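Long-range contact in separin (Saccharomyces cerevisiae, PDB 5U1T), which cleaves the MCD1/SCC1 subunit of cohesin at the onset of anaphase as a caspase-like cysteine protease, and is held inactive by securin for most of the cell cycle: residues P1247-K1261 with Q1342-I1355. Sequence-based numbering, arbitrary orientation.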
ATOM      1  N   PRO A1247     -34.780 -10.431  50.322  1.00 53.07           N
ATOM      2  CA  PRO A1247     -33.975 -11.537  50.831  1.00 57.79           C
ATOM      3  C   PRO A1247     -34.806 -12.567  51.579  1.00 69.53           C
ATOM      4  O   PRO A1247     -34.230 -13.562  52.004  1.00 71.47           O
ATOM      5  CB  PRO A1247     -32.999 -10.842  51.773  1.00 56.79           C
ATOM      6  CG  PRO A1247     -33.739  -9.653  52.240  1.00 56.24           C
ATOM      7  CD  PRO A1247     -34.550  -9.190  51.080  1.00 51.61           C
ATOM      8  N   GLU A1248     -36.118 -12.341  51.730  1.00 69.10           N
ATOM      9  CA  GLU A1248     -36.988 -13.221  52.520  1.00 63.77           C
ATOM     10  C   GLU A1248     -37.333 -14.536  51.817  1.00 64.75           C
ATOM     11  O   GLU A1248     -37.617 -14.544  50.622  1.00 69.16           O
ATOM     12  CB  GLU A1248     -38.291 -12.496  52.863  1.00 63.35           C
ATOM     13  CG  GLU A1248     -38.153 -11.317  53.803  1.00 61.72           C
ATOM     14  CD  GLU A1248     -39.510 -10.713  54.191  1.00 71.16           C
ATOM     15  OE1 GLU A1248     -40.547 -11.412  54.106  1.00 70.59           O
ATOM     16  OE2 GLU A1248     -39.552  -9.526  54.582  1.00 76.40           O
ATOM     17  N   VAL A1249     -37.328 -15.644  52.555  1.00 68.09           N
ATOM     18  CA  VAL A1249     -37.883 -16.894  52.028  1.00 71.93           C
ATOM     19  C   VAL A1249     -39.222 -17.241  52.693  1.00 75.25           C
ATOM     20  O   VAL A1249     -39.312 -17.302  53.924  1.00 79.38           O
ATOM     21  CB  VAL A1249     -36.931 -18.074  52.229  1.00 73.61           C
ATOM     22  CG1 VAL A1249     -37.370 -19.254  51.366  1.00 67.72           C
ATOM     23  CG2 VAL A1249     -35.513 -17.666  51.908  1.00 76.72           C
ATOM     24  N   VAL A1250     -40.264 -17.479  51.898  1.00 71.32           N
ATOM     25  CA  VAL A1250     -41.562 -17.795  52.492  1.00 73.06           C
ATOM     26  C   VAL A1250     -41.534 -19.170  53.163  1.00 72.28           C
ATOM     27  O   VAL A1250     -40.927 -20.105  52.643  1.00 69.12           O
ATOM     28  CB  VAL A1250     -42.709 -17.748  51.445  1.00 65.20           C
ATOM     29  CG1 VAL A1250     -42.681 -16.431  50.697  1.00 59.87           C
ATOM     30  CG2 VAL A1250     -42.620 -18.919  50.472  1.00 69.51           C
ATOM     31  N   ASP A1251     -42.162 -19.278  54.334  1.00 76.24           N
ATOM     32  CA  ASP A1251     -42.412 -20.584  54.942  1.00 72.36           C
ATOM     33  C   ASP A1251     -43.368 -21.380  54.058  1.00 71.85           C
ATOM     34  O   ASP A1251     -44.477 -20.932  53.759  1.00 72.38           O
ATOM     35  CB  ASP A1251     -42.990 -20.444  56.350  1.00 75.44           C
ATOM     36  CG  ASP A1251     -43.465 -21.777  56.923  1.00 80.47           C
ATOM     37  OD1 ASP A1251     -43.021 -22.853  56.457  1.00 77.08           O
ATOM     38  OD2 ASP A1251     -44.291 -21.754  57.861  1.00 83.72           O
ATOM     39  N   ASN A1252     -42.943 -22.568  53.656  1.00 66.38           N
ATOM     40  CA  ASN A1252     -43.717 -23.333  52.700  1.00 68.21           C
ATOM     41  C   ASN A1252     -45.108 -23.779  53.189  1.00 76.33           C
ATOM     42  O   ASN A1252     -46.061 -23.794  52.393  1.00 73.14           O
ATOM     43  CB  ASN A1252     -42.917 -24.551  52.248  1.00 73.42           C
ATOM     44  CG  ASN A1252     -43.666 -25.382  51.214  1.00 85.08           C
ATOM     45  OD1 ASN A1252     -44.319 -26.386  51.556  1.00 82.28           O
ATOM     46  ND2 ASN A1252     -43.591 -24.960  49.943  1.00 91.75           N
ATOM     47  N   SER A1253     -45.239 -24.134  54.470  1.00 76.97           N
ATOM     48  CA  SER A1253     -46.536 -24.578  54.983  1.00 75.63           C
ATOM     49  C   SER A1253     -47.525 -23.420  54.977  1.00 76.20           C
ATOM     50  O   SER A1253     -48.690 -23.565  54.575  1.00 70.39           O
ATOM     51  CB  SER A1253     -46.413 -25.168  56.398  1.00 77.20           C
ATOM     52  OG  SER A1253     -45.572 -24.392  57.246  1.00 79.25           O
ATOM     53  N   LEU A1254     -47.045 -22.260  55.413  1.00 70.30           N
ATOM     54  CA  LEU A1254     -47.860 -21.056  55.435  1.00 69.03           C
ATOM     55  C   LEU A1254     -48.221 -20.588  54.028  1.00 71.63           C
ATOM     56  O   LEU A1254     -49.337 -20.129  53.795  1.00 67.91           O
ATOM     57  CB  LEU A1254     -47.127 -19.946  56.184  1.00 69.93           C
ATOM     58  CG  LEU A1254     -47.025 -20.104  57.698  1.00 65.51           C
ATOM     59  CD1 LEU A1254     -46.172 -19.001  58.236  1.00 73.33           C
ATOM     60  CD2 LEU A1254     -48.390 -20.047  58.322  1.00 64.62           C
ATOM     61  N   PHE A1255     -47.267 -20.705  53.100  1.00 70.51           N
ATOM     62  CA  PHE A1255     -47.463 -20.251  51.728  1.00 65.22           C
ATOM     63  C   PHE A1255     -48.657 -20.927  51.063  1.00 69.31           C
ATOM     64  O   PHE A1255     -49.420 -20.293  50.326  1.00 65.33           O
ATOM     65  CB  PHE A1255     -46.214 -20.490  50.864  1.00 64.11           C
ATOM     66  CG  PHE A1255     -46.459 -20.213  49.411  1.00 59.74           C
ATOM     67  CD1 PHE A1255     -46.577 -18.909  48.961  1.00 62.09           C
ATOM     68  CD2 PHE A1255     -46.659 -21.248  48.515  1.00 60.96           C
ATOM     69  CE1 PHE A1255     -46.860 -18.638  47.644  1.00 57.46           C
ATOM     70  CE2 PHE A1255     -46.942 -20.984  47.188  1.00 64.00           C
ATOM     71  CZ  PHE A1255     -47.039 -19.676  46.753  1.00 62.13           C
ATOM     72  N   GLU A1256     -48.804 -22.222  51.320  1.00 72.58           N
ATOM     73  CA  GLU A1256     -49.864 -23.008  50.708  1.00 69.19           C
ATOM     74  C   GLU A1256     -51.251 -22.635  51.211  1.00 68.45           C
ATOM     75  O   GLU A1256     -52.212 -22.677  50.448  1.00 67.21           O
ATOM     76  CB  GLU A1256     -49.601 -24.493  50.933  1.00 71.22           C
ATOM     77  CG  GLU A1256     -48.627 -25.059  49.916  1.00 77.61           C
ATOM     78  CD  GLU A1256     -49.153 -24.921  48.486  1.00 83.82           C
ATOM     79  OE1 GLU A1256     -50.402 -25.012  48.297  1.00 81.39           O
ATOM     80  OE2 GLU A1256     -48.326 -24.714  47.562  1.00 82.25           O
ATOM     81  N   LYS A1257     -51.361 -22.261  52.483  1.00 67.27           N
ATOM     82  CA  LYS A1257     -52.643 -21.803  52.992  1.00 65.21           C
ATOM     83  C   LYS A1257     -52.919 -20.415  52.414  1.00 64.42           C
ATOM     84  O   LYS A1257     -54.061 -20.093  52.070  1.00 65.50           O
ATOM     85  CB  LYS A1257     -52.686 -21.800  54.532  1.00 69.10           C
ATOM     86  CG  LYS A1257     -54.141 -21.880  55.112  1.00 79.90           C
ATOM     87  CD  LYS A1257     -54.186 -22.297  56.606  1.00 86.11           C
ATOM     88  CE  LYS A1257     -55.608 -22.219  57.239  1.00 77.15           C
ATOM     89  NZ  LYS A1257     -56.573 -23.248  56.736  1.00 72.95           N
ATOM     90  N   PHE A1258     -51.881 -19.602  52.261  1.00 58.82           N
ATOM     91  CA  PHE A1258     -52.075 -18.300  51.629  1.00 58.68           C
ATOM     92  C   PHE A1258     -52.537 -18.430  50.174  1.00 61.57           C
ATOM     93  O   PHE A1258     -53.291 -17.585  49.669  1.00 55.88           O
ATOM     94  CB  PHE A1258     -50.809 -17.445  51.660  1.00 54.32           C
ATOM     95  CG  PHE A1258     -50.985 -16.126  50.969  1.00 55.00           C
ATOM     96  CD1 PHE A1258     -51.761 -15.131  51.544  1.00 54.19           C
ATOM     97  CD2 PHE A1258     -50.417 -15.895  49.728  1.00 56.96           C
ATOM     98  CE1 PHE A1258     -51.945 -13.928  50.920  1.00 52.63           C
ATOM     99  CE2 PHE A1258     -50.598 -14.680  49.081  1.00 53.64           C
ATOM    100  CZ  PHE A1258     -51.360 -13.695  49.676  1.00 57.82           C
ATOM    101  N   LYS A1259     -52.077 -19.486  49.507  1.00 58.06           N
ATOM    102  CA  LYS A1259     -52.379 -19.661  48.099  1.00 59.42           C
ATOM    103  C   LYS A1259     -53.866 -20.009  47.915  1.00 61.71           C
ATOM    104  O   LYS A1259     -54.527 -19.469  47.015  1.00 59.67           O
ATOM    105  CB  LYS A1259     -51.469 -20.731  47.480  1.00 59.96           C
ATOM    106  CG  LYS A1259     -51.517 -20.758  45.967  1.00 57.56           C
ATOM    107  CD  LYS A1259     -50.287 -21.419  45.414  1.00 63.96           C
ATOM    108  CE  LYS A1259     -50.504 -22.881  45.170  1.00 62.75           C
ATOM    109  NZ  LYS A1259     -49.741 -23.292  43.957  1.00 53.92           N
ATOM    110  N   ASP A1260     -54.382 -20.885  48.777  1.00 61.85           N
ATOM    111  CA  ASP A1260     -55.804 -21.218  48.790  1.00 56.05           C
ATOM    112  C   ASP A1260     -56.652 -19.962  48.941  1.00 54.83           C
ATOM    113  O   ASP A1260     -57.622 -19.755  48.207  1.00 53.69           O
ATOM    114  CB  ASP A1260     -56.125 -22.191  49.924  1.00 59.52           C
ATOM    115  CG  ASP A1260     -55.755 -23.626  49.596  1.00 64.60           C
ATOM    116  OD1 ASP A1260     -55.498 -23.940  48.422  1.00 62.81           O
ATOM    117  OD2 ASP A1260     -55.737 -24.460  50.527  1.00 72.67           O
ATOM    118  N   LYS A1261     -56.267 -19.120  49.895  1.00 51.54           N
ATOM    119  CA  LYS A1261     -57.007 -17.893  50.193  1.00 56.20           C
ATOM    120  C   LYS A1261     -56.939 -16.883  49.047  1.00 58.09           C
ATOM    121  O   LYS A1261     -57.972 -16.380  48.573  1.00 57.39           O
ATOM    122  CB  LYS A1261     -56.477 -17.267  51.484  1.00 62.23           C
ATOM    123  CG  LYS A1261     -56.816 -18.076  52.730  1.00 64.45           C
ATOM    124  CD  LYS A1261     -58.293 -18.014  53.035  1.00 63.04           C
ATOM    125  CE  LYS A1261     -58.553 -18.564  54.425  1.00 73.66           C
ATOM    126  NZ  LYS A1261     -59.859 -18.101  55.031  1.00 80.12           N
ATOM    127  N   GLN A1342     -55.022 -11.346  54.891  1.00 58.49           N
ATOM    128  CA  GLN A1342     -54.216 -12.557  54.783  1.00 57.96           C
ATOM    129  C   GLN A1342     -52.700 -12.263  54.889  1.00 61.46           C
ATOM    130  O   GLN A1342     -51.949 -13.085  55.409  1.00 58.84           O
ATOM    131  CB  GLN A1342     -54.522 -13.295  53.477  1.00 55.15           C
ATOM    132  CG  GLN A1342     -55.924 -13.865  53.355  1.00 59.65           C
ATOM    133  CD  GLN A1342     -56.423 -14.541  54.634  1.00 65.15           C
ATOM    134  OE1 GLN A1342     -55.873 -15.551  55.089  1.00 64.82           O
ATOM    135  NE2 GLN A1342     -57.484 -13.979  55.217  1.00 65.91           N
ATOM    136  N   ILE A1343     -52.256 -11.101  54.406  1.00 57.24           N
ATOM    137  CA  ILE A1343     -50.839 -10.762  54.471  1.00 60.48           C
ATOM    138  C   ILE A1343     -50.462 -10.460  55.934  1.00 60.74           C
ATOM    139  O   ILE A1343     -49.468 -10.985  56.436  1.00 61.24           O
ATOM    140  CB  ILE A1343     -50.475  -9.567  53.515  1.00 58.33           C
ATOM    141  CG1 ILE A1343     -50.629  -9.976  52.042  1.00 52.32           C
ATOM    142  CG2 ILE A1343     -49.043  -9.085  53.738  1.00 49.96           C
ATOM    143  CD1 ILE A1343     -50.530  -8.819  51.062  1.00 44.54           C
ATOM    144  N   LYS A1344     -51.267  -9.652  56.627  1.00 63.56           N
ATOM    145  CA  LYS A1344     -51.055  -9.406  58.062  1.00 62.35           C
ATOM    146  C   LYS A1344     -50.971 -10.710  58.852  1.00 61.77           C
ATOM    147  O   LYS A1344     -50.076 -10.886  59.679  1.00 63.44           O
ATOM    148  CB  LYS A1344     -52.154  -8.515  58.634  1.00 57.75           C
ATOM    149  CG  LYS A1344     -51.848  -7.037  58.502  1.00 61.48           C
ATOM    150  CD  LYS A1344     -53.045  -6.184  58.889  1.00 60.89           C
ATOM    151  CE  LYS A1344     -52.743  -4.710  58.675  1.00 63.84           C
ATOM    152  NZ  LYS A1344     -53.914  -3.853  58.974  1.00 73.67           N
ATOM    153  N   LYS A1345     -51.871 -11.639  58.558  1.00 60.38           N
ATOM    154  CA  LYS A1345     -51.890 -12.927  59.245  1.00 64.62           C
ATOM    155  C   LYS A1345     -50.610 -13.709  59.000  1.00 67.82           C
ATOM    156  O   LYS A1345     -50.128 -14.420  59.873  1.00 73.27           O
ATOM    157  CB  LYS A1345     -53.101 -13.759  58.805  1.00 68.05           C
ATOM    158  CG  LYS A1345     -53.394 -14.989  59.672  1.00 67.87           C
ATOM    159  CD  LYS A1345     -54.533 -15.814  59.083  1.00 71.29           C
ATOM    160  CE  LYS A1345     -54.967 -16.915  60.048  1.00 84.07           C
ATOM    161  NZ  LYS A1345     -56.185 -17.670  59.602  1.00 86.14           N
ATOM    162  N   TYR A1346     -50.054 -13.569  57.807  1.00 74.47           N
ATOM    163  CA  TYR A1346     -48.875 -14.328  57.427  1.00 66.42           C
ATOM    164  C   TYR A1346     -47.631 -13.765  58.103  1.00 71.20           C
ATOM    165  O   TYR A1346     -46.839 -14.509  58.703  1.00 70.36           O
ATOM    166  CB  TYR A1346     -48.690 -14.333  55.912  1.00 60.60           C
ATOM    167  CG  TYR A1346     -47.357 -14.915  55.528  1.00 68.64           C
ATOM    168  CD1 TYR A1346     -47.182 -16.289  55.438  1.00 65.13           C
ATOM    169  CD2 TYR A1346     -46.256 -14.092  55.297  1.00 59.95           C
ATOM    170  CE1 TYR A1346     -45.967 -16.819  55.109  1.00 66.63           C
ATOM    171  CE2 TYR A1346     -45.055 -14.613  54.984  1.00 58.79           C
ATOM    172  CZ  TYR A1346     -44.908 -15.973  54.881  1.00 63.66           C
ATOM    173  OH  TYR A1346     -43.680 -16.490  54.551  1.00 71.75           O
ATOM    174  N   ARG A1347     -47.458 -12.450  57.973  1.00 69.56           N
ATOM    175  CA  ARG A1347     -46.356 -11.746  58.612  1.00 67.76           C
ATOM    176  C   ARG A1347     -46.341 -11.983  60.129  1.00 73.41           C
ATOM    177  O   ARG A1347     -45.282 -12.166  60.720  1.00 79.67           O
ATOM    178  CB  ARG A1347     -46.444 -10.246  58.323  1.00 65.74           C
ATOM    179  CG  ARG A1347     -46.583  -9.881  56.848  1.00 72.20           C
ATOM    180  CD  ARG A1347     -45.359 -10.237  56.060  1.00 68.74           C
ATOM    181  NE  ARG A1347     -44.270  -9.312  56.326  1.00 67.16           N
ATOM    182  CZ  ARG A1347     -43.091  -9.374  55.721  1.00 64.28           C
ATOM    183  NH1 ARG A1347     -42.864 -10.312  54.810  1.00 67.22           N
ATOM    184  NH2 ARG A1347     -42.142  -8.500  56.010  1.00 69.23           N
ATOM    185  N   ALA A1348     -47.518 -11.983  60.750  1.00 75.71           N
ATOM    186  CA  ALA A1348     -47.614 -12.059  62.201  1.00 73.30           C
ATOM    187  C   ALA A1348     -47.213 -13.435  62.723  1.00 73.09           C
ATOM    188  O   ALA A1348     -47.006 -13.609  63.922  1.00 76.43           O
ATOM    189  CB  ALA A1348     -49.042 -11.716  62.660  1.00 71.95           C
ATOM    190  N   THR A1349     -47.105 -14.408  61.825  1.00 72.26           N
ATOM    191  CA  THR A1349     -46.931 -15.790  62.242  1.00 73.56           C
ATOM    192  C   THR A1349     -45.779 -16.463  61.541  1.00 79.55           C
ATOM    193  O   THR A1349     -45.422 -17.593  61.875  1.00 77.42           O
ATOM    194  CB  THR A1349     -48.183 -16.615  61.960  1.00 78.49           C
ATOM    195  OG1 THR A1349     -48.083 -17.874  62.634  1.00 83.44           O
ATOM    196  CG2 THR A1349     -48.312 -16.864  60.470  1.00 80.05           C
ATOM    197  N   MET A1350     -45.217 -15.770  60.553  1.00 86.46           N
ATOM    198  CA  MET A1350     -44.172 -16.327  59.699  1.00 83.38           C
ATOM    199  C   MET A1350     -42.899 -16.667  60.451  1.00 84.82           C
ATOM    200  O   MET A1350     -42.581 -16.082  61.489  1.00 84.72           O
ATOM    201  CB  MET A1350     -43.825 -15.359  58.577  1.00 75.25           C
ATOM    202  CG  MET A1350     -43.360 -14.025  59.091  1.00 78.21           C
ATOM    203  SD  MET A1350     -42.601 -13.006  57.812  1.00 87.15           S
ATOM    204  CE  MET A1350     -40.934 -13.677  57.743  1.00 90.14           C
ATOM    205  N   THR A1351     -42.179 -17.632  59.900  1.00 89.00           N
ATOM    206  CA  THR A1351     -40.801 -17.891  60.282  1.00 95.41           C
ATOM    207  C   THR A1351     -39.874 -16.932  59.517  1.00 92.80           C
ATOM    208  O   THR A1351     -40.131 -16.622  58.348  1.00 91.84           O
ATOM    209  CB  THR A1351     -40.420 -19.354  59.977  1.00 95.85           C
ATOM    210  OG1 THR A1351     -40.601 -19.610  58.570  1.00 90.57           O
ATOM    211  CG2 THR A1351     -41.301 -20.305  60.777  1.00 95.52           C
ATOM    212  N   THR A1352     -38.800 -16.470  60.165  1.00 96.68           N
ATOM    213  CA  THR A1352     -37.801 -15.607  59.495  1.00 97.34           C
ATOM    214  C   THR A1352     -36.595 -16.370  58.932  1.00 93.56           C
ATOM    215  O   THR A1352     -35.538 -16.439  59.556  1.00 95.63           O
ATOM    216  CB  THR A1352     -37.249 -14.517  60.442  1.00 95.28           C
ATOM    217  OG1 THR A1352     -38.339 -13.828  61.066  1.00 96.06           O
ATOM    218  CG2 THR A1352     -36.373 -13.509  59.657  1.00 94.23           C
ATOM    219  N   ASN A1353     -36.761 -16.944  57.752  1.00 93.85           N
ATOM    220  CA  ASN A1353     -35.649 -17.568  57.045  1.00 92.19           C
ATOM    221  C   ASN A1353     -35.385 -16.777  55.790  1.00 87.38           C
ATOM    222  O   ASN A1353     -36.276 -16.583  54.960  1.00 88.47           O
ATOM    223  CB  ASN A1353     -35.949 -19.030  56.707  1.00 94.23           C
ATOM    224  CG  ASN A1353     -35.946 -19.925  57.945  1.00104.47           C
ATOM    225  OD1 ASN A1353     -35.329 -19.597  58.974  1.00108.73           O
ATOM    226  ND2 ASN A1353     -36.630 -21.074  57.847  1.00107.61           N
ATOM    227  N   SER A1354     -34.161 -16.300  55.655  1.00 87.31           N
ATOM    228  CA  SER A1354     -33.808 -15.503  54.498  1.00 78.35           C
ATOM    229  C   SER A1354     -32.605 -16.104  53.780  1.00 73.80           C
ATOM    230  O   SER A1354     -31.947 -17.010  54.301  1.00 72.54           O
ATOM    231  CB  SER A1354     -33.536 -14.066  54.932  1.00 73.35           C
ATOM    232  OG  SER A1354     -32.504 -14.025  55.894  1.00 74.09           O
ATOM    233  N   ILE A1355     -32.324 -15.610  52.574  1.00 78.01           N
ATOM    234  CA  ILE A1355     -31.150 -16.055  51.849  1.00 68.04           C
ATOM    235  C   ILE A1355     -29.939 -15.422  52.508  1.00 68.32           C
ATOM    236  O   ILE A1355     -30.066 -14.492  53.309  1.00 62.09           O
ATOM    237  CB  ILE A1355     -31.216 -15.719  50.331  1.00 68.73           C
ATOM    238  CG1 ILE A1355     -31.566 -14.244  50.075  1.00 66.24           C
ATOM    239  CG2 ILE A1355     -32.219 -16.628  49.625  1.00 63.89           C
ATOM    240  CD1 ILE A1355     -30.361 -13.323  49.929  1.00 64.96           C
TER
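Tyr1346 and Leu1254 meet at the packed centre of this contact. Leu1254 CB lies at the edge of the tyrosine ring, 3.5 Å from Tyr1346 CE1. Met1350 CB sits over one ring face, offset toward the rim. With chi1 at 170°, the Tyr1346 ring swings away from its own backbone N and reaches the start of helix 1252-1269. There the hydroxyl oxygen accepts a bond from Asp1251 N, 3.2 Å from Tyr1346 OH. Asp1251 is also the N-cap of that helix, with OD1 accepting from Ser1253 N. Further along, Gln1342 CB packs at the edge of the buried Phe1258 ring, 3.7 Å from Phe1258 CE1.

Glu1248 and Arg1347 form an end-on salt bridge. Glu1248 OE1 lies 2.7 Å from Arg1347 NH1. Glu1248 OE2 lies 3.1 Å from Arg1347 NH2. This double grip probably limits rotation of the group. Both oxygens use their syn lone pairs, and the carboxylate and guanidinium planes are 25° apart. Arg1347 NH1 also donates to Leu1294 O, and Met1350 SD lies over one guanidinium face.

The outer parts are looser. The Lys1261 chain crosses the outer end of Gln1342, with Lys1261 CG 3.6 Å from Gln1342 OE1. The exposed Thr1349 meets Leu1254 tip to tip through methyl groups.

At the other end, Ile1355 N donates to Pro1247 O at 2.9 Å, and Val1249 N to Asn1353 O at 2.8 Å. The helix segments run nearly antiparallel, at 171°. Both segments belong to the C50 peptidase family region, where 1248-1249 makes a short, weakly bonded antiparallel pairing with strand 1353-1362 of a mixed sheet, away from the predicted active-site cysteine.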